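Local structure of SH3 domain-containing protein (Dictyostelium discoideum, 4NQI) at residues I17-K22 with N175-V180; N43-Q48 with K97-E102; K86-R91 with I203-D208. The protein drives membrane remodelling in osmoregulation, phagocytosis and cytokinesis, and probably binds phosphatidylinositol lipids; this chain is its N-terminal I-BAR domain. One frame throughout, in Å; residues are numbered along the deposited sequence.

Contact 1 of 3, residues I17-K22 with N175-V180; sequences IEITLK and NKLRDV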
loop_
_atom_site.group_PDB
_atom_site.type_symbol
_atom_site.label_atom_id
_atom_site.label_comp_id
_atom_site.label_asym_id
_atom_site.label_seq_id
_atom_site.Cartn_x
_atom_site.Cartn_y
_atom_site.Cartn_z
ATOM N N ILE B 17 4.337 -20.397 -42.038
ATOM C CA ILE B 17 4.760 -19.072 -42.476
ATOM C C ILE B 17 3.820 -17.972 -41.964
ATOM O O ILE B 17 4.275 -16.892 -41.573
ATOM C CB ILE B 17 4.856 -19.010 -44.019
ATOM C CG1 ILE B 17 5.832 -20.075 -44.530
ATOM C CG2 ILE B 17 5.285 -17.631 -44.484
ATOM N N GLU B 18 2.518 -18.250 -41.956
ATOM C CA GLU B 18 1.526 -17.274 -41.503
ATOM C C GLU B 18 1.698 -16.865 -40.038
ATOM O O GLU B 18 1.619 -15.681 -39.713
ATOM C CB GLU B 18 0.105 -17.791 -41.744
ATOM N N ILE B 19 1.931 -17.837 -39.160
ATOM C CA ILE B 19 2.105 -17.553 -37.737
ATOM C C ILE B 19 3.443 -16.858 -37.476
ATOM O O ILE B 19 3.530 -15.963 -36.630
ATOM C CB ILE B 19 2.005 -18.833 -36.878
ATOM C CG1 ILE B 19 0.703 -19.585 -37.172
ATOM C CG2 ILE B 19 2.121 -18.499 -35.398
ATOM C CD1 ILE B 19 -0.549 -18.733 -37.096
ATOM N N THR B 20 4.477 -17.279 -38.202
ATOM C CA THR B 20 5.797 -16.659 -38.114
ATOM C C THR B 20 5.683 -15.170 -38.427
ATOM O O THR B 20 6.166 -14.323 -37.671
ATOM C CB THR B 20 6.791 -17.316 -39.096
ATOM O OG1 THR B 20 6.718 -18.742 -38.979
ATOM C CG2 THR B 20 8.216 -16.865 -38.812
ATOM N N LEU B 21 5.026 -14.866 -39.543
ATOM C CA LEU B 21 4.754 -13.493 -39.952
ATOM C C LEU B 21 3.899 -12.749 -38.930
ATOM O O LEU B 21 4.138 -11.571 -38.655
ATOM C CB LEU B 21 4.058 -13.481 -41.313
ATOM N N LYS B 22 2.904 -13.437 -38.373
ATOM C CA LYS B 22 2.015 -12.830 -37.385
ATOM C C LYS B 22 2.741 -12.535 -36.073
ATOM O O LYS B 22 2.506 -11.496 -35.450
ATOM C CB LYS B 22 0.799 -13.723 -37.117
ATOM C CG LYS B 22 -0.245 -13.062 -36.225
ATOM N N ASN B 175 11.896 -24.028 -38.337
ATOM C CA ASN B 175 12.933 -23.543 -37.427
ATOM C C ASN B 175 12.737 -22.067 -37.089
ATOM O O ASN B 175 12.901 -21.653 -35.943
ATOM C CB ASN B 175 14.328 -23.761 -38.029
ATOM C CG ASN B 175 14.817 -25.191 -37.883
ATOM O OD1 ASN B 175 14.428 -25.903 -36.956
ATOM N ND2 ASN B 175 15.689 -25.613 -38.793
ATOM N N LYS B 176 12.387 -21.279 -38.102
ATOM C CA LYS B 176 12.154 -19.850 -37.927
ATOM C C LYS B 176 10.881 -19.574 -37.134
ATOM O O LYS B 176 10.755 -18.520 -36.507
ATOM C CB LYS B 176 12.075 -19.151 -39.284
ATOM C CG LYS B 176 13.392 -19.091 -40.045
ATOM C CD LYS B 176 14.501 -18.509 -39.182
ATOM C CE LYS B 176 15.730 -18.181 -40.008
ATOM N NZ LYS B 176 15.388 -17.275 -41.132
ATOM N N LEU B 177 9.937 -20.511 -37.170
ATOM C CA LEU B 177 8.716 -20.383 -36.378
ATOM C C LEU B 177 9.016 -20.577 -34.894
ATOM O O LEU B 177 8.572 -19.787 -34.056
ATOM C CB LEU B 177 7.656 -21.388 -36.831
ATOM C CG LEU B 177 6.388 -21.398 -35.970
ATOM C CD1 LEU B 177 5.713 -20.035 -35.992
ATOM C CD2 LEU B 177 5.422 -22.480 -36.422
ATOM N N ARG B 178 9.763 -21.635 -34.580
ATOM C CA ARG B 178 10.235 -21.882 -33.222
ATOM C C ARG B 178 10.994 -20.674 -32.700
ATOM O O ARG B 178 10.722 -20.183 -31.604
ATOM C CB ARG B 178 11.178 -23.085 -33.191
ATOM C CG ARG B 178 10.502 -24.441 -33.186
ATOM C CD ARG B 178 11.502 -25.535 -32.830
ATOM N NE ARG B 178 10.850 -26.809 -32.541
ATOM C CZ ARG B 178 10.497 -27.693 -33.468
ATOM N NH1 ARG B 178 10.728 -27.441 -34.750
ATOM N NH2 ARG B 178 9.909 -28.828 -33.116
ATOM N N ASP B 179 11.952 -20.211 -33.500
ATOM C CA ASP B 179 12.838 -19.118 -33.116
ATOM C C ASP B 179 12.081 -17.868 -32.678
ATOM O O ASP B 179 12.435 -17.242 -31.679
ATOM C CB ASP B 179 13.803 -18.782 -34.258
ATOM C CG ASP B 179 14.855 -19.858 -34.475
ATOM O OD1 ASP B 179 15.020 -20.719 -33.585
ATOM O OD2 ASP B 179 15.523 -19.837 -35.531
ATOM N N VAL B 180 11.028 -17.520 -33.414
ATOM C CA VAL B 180 10.271 -16.303 -33.118
ATOM C C VAL B 180 9.243 -16.484 -31.990
ATOM O O VAL B 180 9.066 -15.583 -31.166
ATOM C CB VAL B 180 9.614 -15.703 -34.391
ATOM C CG1 VAL B 180 8.503 -16.602 -34.907
ATOM C CG2 VAL B 180 9.092 -14.305 -34.119
#
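Thr20 OG1 is pressed by Leu177 from the facing helix, its closest neighbour there being Leu177 CD1 at 3.4 Å, with Leu177 CB almost as near. The same oxygen is hydrogen-bonded to the carbonyl O of Val16, one turn earlier on its own helix, so a buried hydroxyl meets its polar demand at home and offers the other helix little more than bulk. With OG1 beside the backbone N (chi1 -48°), the hydroxyl lies back toward that carbonyl, while the methyl CG2 is anti to N. Thr20 CG2 in turn rests 3.8 Å from the backbone Lys176 O and 3.9 Å from Val180 CG1. The two branches thus divide the work, oxygen against Leu177 and methyl against Val180. Leu177 has its CG anti to the backbone N, and its CD1 also reaches Ile19, lying 4.0 Å from Ile19 CG2. An alanine in place of Thr20 would probably open a gap beside Leu177 CD1 and Val180 CG1 and deprive Val16 O of its side-chain donor. Outside the pair, Tyr125 of helix 72-140 packs on both Thr20 and Lys176, and Lys176 NZ forms a salt bridge with Asp128. Met237 and Ile238 of the second subunit pack on Ile19 and Leu177 respectively, placing the contact near the dimer interface of this I-BAR helical bundle. The two segments run roughly parallel at 31°, and the CA atoms of Thr20 and Leu177 are 5.0 Å apart, a close approach consistent with the short threonine side chain. The chemistry implies an apolar seam: side-chain packing joins the two segments, and the one hydroxyl within it is satisfied inside its own helix.

Contact 2 of 3, residues N43-Q48 with K97-E102; sequences NKYQQQ and KVLLNE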
loop_
_atom_site.group_PDB
_atom_site.type_symbol
_atom_site.label_atom_id
_atom_site.label_comp_id
_atom_site.label_asym_id
_atom_site.label_seq_id
_atom_site.Cartn_x
_atom_site.Cartn_y
_atom_site.Cartn_z
ATOM N N ASN B 43 5.200 4.047 -13.884
ATOM C CA ASN B 43 5.993 5.199 -13.460
ATOM C C ASN B 43 5.169 6.194 -12.641
ATOM O O ASN B 43 5.643 6.742 -11.643
ATOM C CB ASN B 43 6.617 5.890 -14.678
ATOM C CG ASN B 43 7.641 6.943 -14.294
ATOM O OD1 ASN B 43 8.211 6.904 -13.202
ATOM N ND2 ASN B 43 7.880 7.892 -15.194
ATOM N N LYS B 44 3.932 6.415 -13.074
ATOM C CA LYS B 44 2.988 7.281 -12.373
ATOM C C LYS B 44 2.585 6.686 -11.027
ATOM O O LYS B 44 2.497 7.398 -10.021
ATOM C CB LYS B 44 1.745 7.475 -13.240
ATOM C CG LYS B 44 0.563 8.111 -12.529
ATOM N N TYR B 45 2.332 5.379 -11.022
ATOM C CA TYR B 45 1.970 4.655 -9.809
ATOM C C TYR B 45 3.069 4.799 -8.763
ATOM O O TYR B 45 2.793 5.048 -7.587
ATOM C CB TYR B 45 1.733 3.175 -10.129
ATOM C CG TYR B 45 1.271 2.336 -8.955
ATOM C CD1 TYR B 45 -0.068 2.282 -8.602
ATOM C CD2 TYR B 45 2.171 1.583 -8.214
ATOM C CE1 TYR B 45 -0.500 1.513 -7.537
ATOM C CE2 TYR B 45 1.749 0.811 -7.145
ATOM C CZ TYR B 45 0.412 0.781 -6.813
ATOM O OH TYR B 45 -0.018 0.017 -5.754
ATOM N N GLN B 46 4.314 4.647 -9.203
ATOM C CA GLN B 46 5.471 4.788 -8.326
ATOM C C GLN B 46 5.540 6.186 -7.704
ATOM O O GLN B 46 5.788 6.326 -6.504
ATOM C CB GLN B 46 6.756 4.472 -9.100
ATOM C CG GLN B 46 8.045 4.783 -8.354
ATOM C CD GLN B 46 8.644 6.121 -8.746
ATOM O OE1 GLN B 46 9.157 6.853 -7.902
ATOM N NE2 GLN B 46 8.593 6.439 -10.035
ATOM N N GLN B 47 5.308 7.210 -8.523
ATOM C CA GLN B 47 5.330 8.596 -8.060
ATOM C C GLN B 47 4.258 8.858 -7.004
ATOM O O GLN B 47 4.513 9.531 -6.001
ATOM C CB GLN B 47 5.177 9.560 -9.243
ATOM C CG GLN B 47 6.458 9.750 -10.061
ATOM C CD GLN B 47 6.212 10.374 -11.427
ATOM O OE1 GLN B 47 5.116 10.855 -11.720
ATOM N NE2 GLN B 47 7.238 10.360 -12.273
ATOM N N GLN B 48 3.062 8.320 -7.225
ATOM C CA GLN B 48 1.976 8.474 -6.261
ATOM C C GLN B 48 2.262 7.732 -4.956
ATOM O O GLN B 48 1.836 8.163 -3.883
ATOM C CB GLN B 48 0.642 8.013 -6.860
ATOM C CG GLN B 48 0.142 8.882 -8.013
ATOM C CD GLN B 48 -0.035 10.342 -7.623
ATOM O OE1 GLN B 48 -0.271 10.667 -6.456
ATOM N NE2 GLN B 48 0.078 11.230 -8.606
ATOM N N LYS B 97 10.749 2.489 -4.980
ATOM C CA LYS B 97 12.088 2.492 -5.570
ATOM C C LYS B 97 12.384 1.183 -6.308
ATOM O O LYS B 97 13.028 1.192 -7.358
ATOM C CB LYS B 97 13.145 2.714 -4.485
ATOM C CG LYS B 97 13.026 4.029 -3.714
ATOM C CD LYS B 97 13.626 5.197 -4.484
ATOM C CE LYS B 97 14.460 6.095 -3.573
ATOM N NZ LYS B 97 13.671 6.682 -2.453
ATOM N N VAL B 98 11.921 0.065 -5.748
ATOM C CA VAL B 98 12.102 -1.249 -6.365
ATOM C C VAL B 98 11.365 -1.334 -7.701
ATOM O O VAL B 98 11.919 -1.809 -8.692
ATOM C CB VAL B 98 11.631 -2.384 -5.427
ATOM C CG1 VAL B 98 11.507 -3.701 -6.184
ATOM C CG2 VAL B 98 12.586 -2.537 -4.249
ATOM N N LEU B 99 10.118 -0.869 -7.719
ATOM C CA LEU B 99 9.326 -0.822 -8.946
ATOM C C LEU B 99 10.029 0.016 -10.011
ATOM O O LEU B 99 9.983 -0.309 -11.199
ATOM C CB LEU B 99 7.935 -0.250 -8.660
ATOM C CG LEU B 99 6.982 -0.151 -9.857
ATOM C CD1 LEU B 99 6.672 -1.530 -10.412
ATOM C CD2 LEU B 99 5.696 0.581 -9.489
ATOM N N LEU B 100 10.689 1.088 -9.577
ATOM C CA LEU B 100 11.414 1.968 -10.491
ATOM C C LEU B 100 12.729 1.347 -10.959
ATOM O O LEU B 100 13.039 1.365 -12.152
ATOM C CB LEU B 100 11.692 3.321 -9.827
ATOM C CG LEU B 100 12.473 4.331 -10.674
ATOM C CD1 LEU B 100 11.642 4.787 -11.860
ATOM C CD2 LEU B 100 12.937 5.531 -9.851
ATOM N N ASN B 101 13.498 0.806 -10.017
ATOM C CA ASN B 101 14.835 0.289 -10.308
ATOM C C ASN B 101 14.848 -1.124 -10.894
ATOM O O ASN B 101 15.718 -1.455 -11.698
ATOM C CB ASN B 101 15.705 0.323 -9.047
ATOM C CG ASN B 101 15.930 1.732 -8.527
ATOM O OD1 ASN B 101 16.030 2.686 -9.301
ATOM N ND2 ASN B 101 16.015 1.868 -7.206
ATOM N N GLU B 102 13.889 -1.951 -10.482
ATOM C CA GLU B 102 13.874 -3.365 -10.858
ATOM C C GLU B 102 12.912 -3.689 -12.002
ATOM O O GLU B 102 13.046 -4.733 -12.644
ATOM C CB GLU B 102 13.550 -4.244 -9.647
ATOM C CG GLU B 102 14.429 -3.999 -8.424
ATOM C CD GLU B 102 15.776 -4.684 -8.522
ATOM O OE1 GLU B 102 16.030 -5.361 -9.543
ATOM O OE2 GLU B 102 16.581 -4.551 -7.577
#
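Gln46, Leu99 and Leu100 carry this antiparallel helix pairing within the helical bundle of the I-BAR domain, where segments 43-48 and 97-102 cross at 150° with axes 9.4 Å apart. Gln46 points toward the other helix and meets both leucines with different parts of its chain. Its CB lies 4.1 Å from Leu99 CD2. Further out, CG passes near Leu100 CB, and the amide NE2 comes to rest 3.9 Å from Leu100 CD1, a van der Waals contact of a polar group with a methyl. The bend at chi2 (-98°) turns CD away from an extended course. Leu100 CD1 is also within contact distance of Asn43 OD1, so two amide side chains meet that methyl group from the same side. Leu99, on the more buried side, faces Tyr45 as well, the two side chains crossing at about a right angle. Phe198 of helix 152-224 packs on both of them, making this a meeting place of all three long helices. Tyr45 OH continues past the pair to a hydrogen bond with Glu89 of the second subunit. At the ring itself, Leu99 CD2 sits at the edge, near the plane, 3.9 Å from Tyr45 CD2.

Contact 3 of 3, residues K86-R91 with I203-D208; sequences KDLENR and IELSAD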
loop_
_atom_site.group_PDB
_atom_site.type_symbol
_atom_site.label_atom_id
_atom_site.label_comp_id
_atom_site.label_asym_id
_atom_site.label_seq_id
_atom_site.Cartn_x
_atom_site.Cartn_y
_atom_site.Cartn_z
ATOM N N LYS B 86 5.741 5.702 10.713
ATOM C CA LYS B 86 6.968 6.196 10.093
ATOM C C LYS B 86 7.747 5.061 9.427
ATOM O O LYS B 86 8.096 5.146 8.243
ATOM C CB LYS B 86 7.852 6.905 11.120
ATOM C CG LYS B 86 9.137 7.467 10.520
ATOM N N ASP B 87 8.003 3.997 10.183
ATOM C CA ASP B 87 8.744 2.853 9.663
ATOM C C ASP B 87 8.068 2.221 8.446
ATOM O O ASP B 87 8.737 1.868 7.479
ATOM C CB ASP B 87 8.965 1.817 10.765
ATOM C CG ASP B 87 9.989 2.269 11.789
ATOM O OD1 ASP B 87 10.783 3.183 11.471
ATOM O OD2 ASP B 87 10.008 1.707 12.906
ATOM N N LEU B 88 6.746 2.087 8.493
ATOM C CA LEU B 88 5.999 1.513 7.375
ATOM C C LEU B 88 6.001 2.415 6.136
ATOM O O LEU B 88 6.104 1.924 5.009
ATOM C CB LEU B 88 4.564 1.187 7.798
ATOM C CG LEU B 88 4.408 0.030 8.788
ATOM C CD1 LEU B 88 2.962 -0.129 9.221
ATOM C CD2 LEU B 88 4.915 -1.268 8.181
ATOM N N GLU B 89 5.898 3.726 6.337
ATOM C CA GLU B 89 5.898 4.658 5.210
ATOM C C GLU B 89 7.277 4.779 4.568
ATOM O O GLU B 89 7.387 4.997 3.359
ATOM C CB GLU B 89 5.368 6.036 5.623
ATOM C CG GLU B 89 3.895 6.046 6.023
ATOM C CD GLU B 89 2.983 5.425 4.974
ATOM O OE1 GLU B 89 3.253 5.576 3.763
ATOM O OE2 GLU B 89 1.986 4.782 5.364
ATOM N N ASN B 90 8.326 4.637 5.375
ATOM C CA ASN B 90 9.683 4.564 4.847
ATOM C C ASN B 90 9.849 3.338 3.951
ATOM O O ASN B 90 10.493 3.406 2.903
ATOM C CB ASN B 90 10.713 4.533 5.984
ATOM C CG ASN B 90 11.101 5.923 6.467
ATOM O OD1 ASN B 90 11.251 6.853 5.672
ATOM N ND2 ASN B 90 11.274 6.065 7.776
ATOM N N ARG B 91 9.255 2.221 4.364
ATOM C CA ARG B 91 9.353 0.979 3.604
ATOM C C ARG B 91 8.486 0.992 2.347
ATOM O O ARG B 91 8.795 0.306 1.371
ATOM C CB ARG B 91 9.003 -0.225 4.483
ATOM C CG ARG B 91 9.909 -0.380 5.698
ATOM C CD ARG B 91 9.571 -1.630 6.501
ATOM N NE ARG B 91 10.006 -1.516 7.892
ATOM C CZ ARG B 91 10.646 -2.468 8.566
ATOM N NH1 ARG B 91 10.938 -3.622 7.983
ATOM N NH2 ARG B 91 10.995 -2.262 9.830
ATOM N N ILE B 203 4.368 -7.819 -0.917
ATOM C CA ILE B 203 4.044 -8.884 0.028
ATOM C C ILE B 203 4.785 -8.678 1.355
ATOM O O ILE B 203 4.211 -8.843 2.435
ATOM C CB ILE B 203 4.380 -10.268 -0.581
ATOM C CG1 ILE B 203 3.403 -10.588 -1.717
ATOM C CG2 ILE B 203 4.344 -11.365 0.473
ATOM C CD1 ILE B 203 3.697 -11.887 -2.448
ATOM N N GLU B 204 6.054 -8.293 1.259
ATOM C CA GLU B 204 6.876 -8.005 2.429
ATOM C C GLU B 204 6.310 -6.845 3.251
ATOM O O GLU B 204 6.148 -6.960 4.469
ATOM C CB GLU B 204 8.307 -7.694 1.986
ATOM C CG GLU B 204 9.271 -7.367 3.114
ATOM C CD GLU B 204 10.691 -7.155 2.618
ATOM O OE1 GLU B 204 11.094 -7.836 1.648
ATOM O OE2 GLU B 204 11.405 -6.307 3.194
ATOM N N LEU B 205 6.012 -5.733 2.583
ATOM C CA LEU B 205 5.434 -4.566 3.246
ATOM C C LEU B 205 4.119 -4.914 3.935
ATOM O O LEU B 205 3.886 -4.516 5.079
ATOM C CB LEU B 205 5.204 -3.430 2.247
ATOM C CG LEU B 205 4.444 -2.227 2.817
ATOM C CD1 LEU B 205 5.311 -1.456 3.798
ATOM C CD2 LEU B 205 3.939 -1.309 1.721
ATOM N N SER B 206 3.264 -5.654 3.233
ATOM C CA SER B 206 1.990 -6.096 3.786
ATOM C C SER B 206 2.206 -6.927 5.050
ATOM O O SER B 206 1.474 -6.782 6.030
ATOM C CB SER B 206 1.208 -6.909 2.751
ATOM O OG SER B 206 0.941 -6.146 1.589
ATOM N N ALA B 207 3.218 -7.792 5.019
ATOM C CA ALA B 207 3.547 -8.639 6.163
ATOM C C ALA B 207 4.071 -7.815 7.340
ATOM O O ALA B 207 3.759 -8.105 8.500
ATOM C CB ALA B 207 4.555 -9.707 5.766
ATOM N N ASP B 208 4.875 -6.797 7.043
ATOM C CA ASP B 208 5.370 -5.897 8.082
ATOM C C ASP B 208 4.230 -5.067 8.671
ATOM O O ASP B 208 4.219 -4.771 9.867
ATOM C CB ASP B 208 6.458 -4.973 7.528
ATOM C CG ASP B 208 7.709 -5.724 7.106
ATOM O OD1 ASP B 208 7.911 -6.870 7.564
ATOM O OD2 ASP B 208 8.501 -5.159 6.322
#
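Leu205 sets its CD1 methyl against the opposing helix, 4.0 Å from Arg91 CB and 3.7 Å from the backbone Leu88 O. Here the partner surface is the root of one side chain and the carbonyl of another residue one turn away. Leu88 answers from its own side: its CD2 lies 4.1 Å from Asp208 CB and at a similar distance from the carbonyl group of Asp208, while the two leucines meet more loosely, CD2 of Leu88 to CD1 of Leu205 at 4.4 Å. Beside this packing, Arg91 and Asp208 form a salt bridge, with Arg91 NH1 3.3 Å from Asp208 OD2. As a hydrogen bond it is weak, the N-H...O angle being 123°, and the guanidinium and carboxylate planes are turned 70° from each other. The arginine chain is extended from CG to NE, and its CD brushes the same carboxylate oxygen at 3.7 Å. Asp87 O, one turn back, lies in the guanidinium plane at its edge. Glu204 OE2, in a long, weak ion pair with Lys201 NZ, stands 5.5 Å from Arg91 NH1, beyond contact, yet may add a little to the favourable field around the arginine. The two segments run antiparallel at 176°. Around them, Thr209, Lys212 and Phe213 of helix 152-224 extend the packing on Leu88, Leu57 of helix 15-64 packs on Lys86 and Glu89, and Thr209 and Met210 of the second subunit pack on Ser206 and Ala207 respectively, so this two-helix seam is flanked by the third long helix and by the partner chain.

Between them the three contacts sample every pairing of the three long helices: contact 1 joins 15-64 to 152-224, contact 2 joins 15-64 to 72-140, and contact 3 joins 72-140 to 152-224. Contacts 2 and 3 are neighbours, their centres 16 Å apart, whereas the centre of contact 1 lies 35 Å from that of contact 2 and 46 Å from that of contact 3, on the opposite side of the chain's centre from the latter. Along the sequence contact 2 is nested within the loop closed by contact 1, and contact 3 alternates with both. All three touch the second subunit, as suits an elongated I-BAR dimer held together along its length.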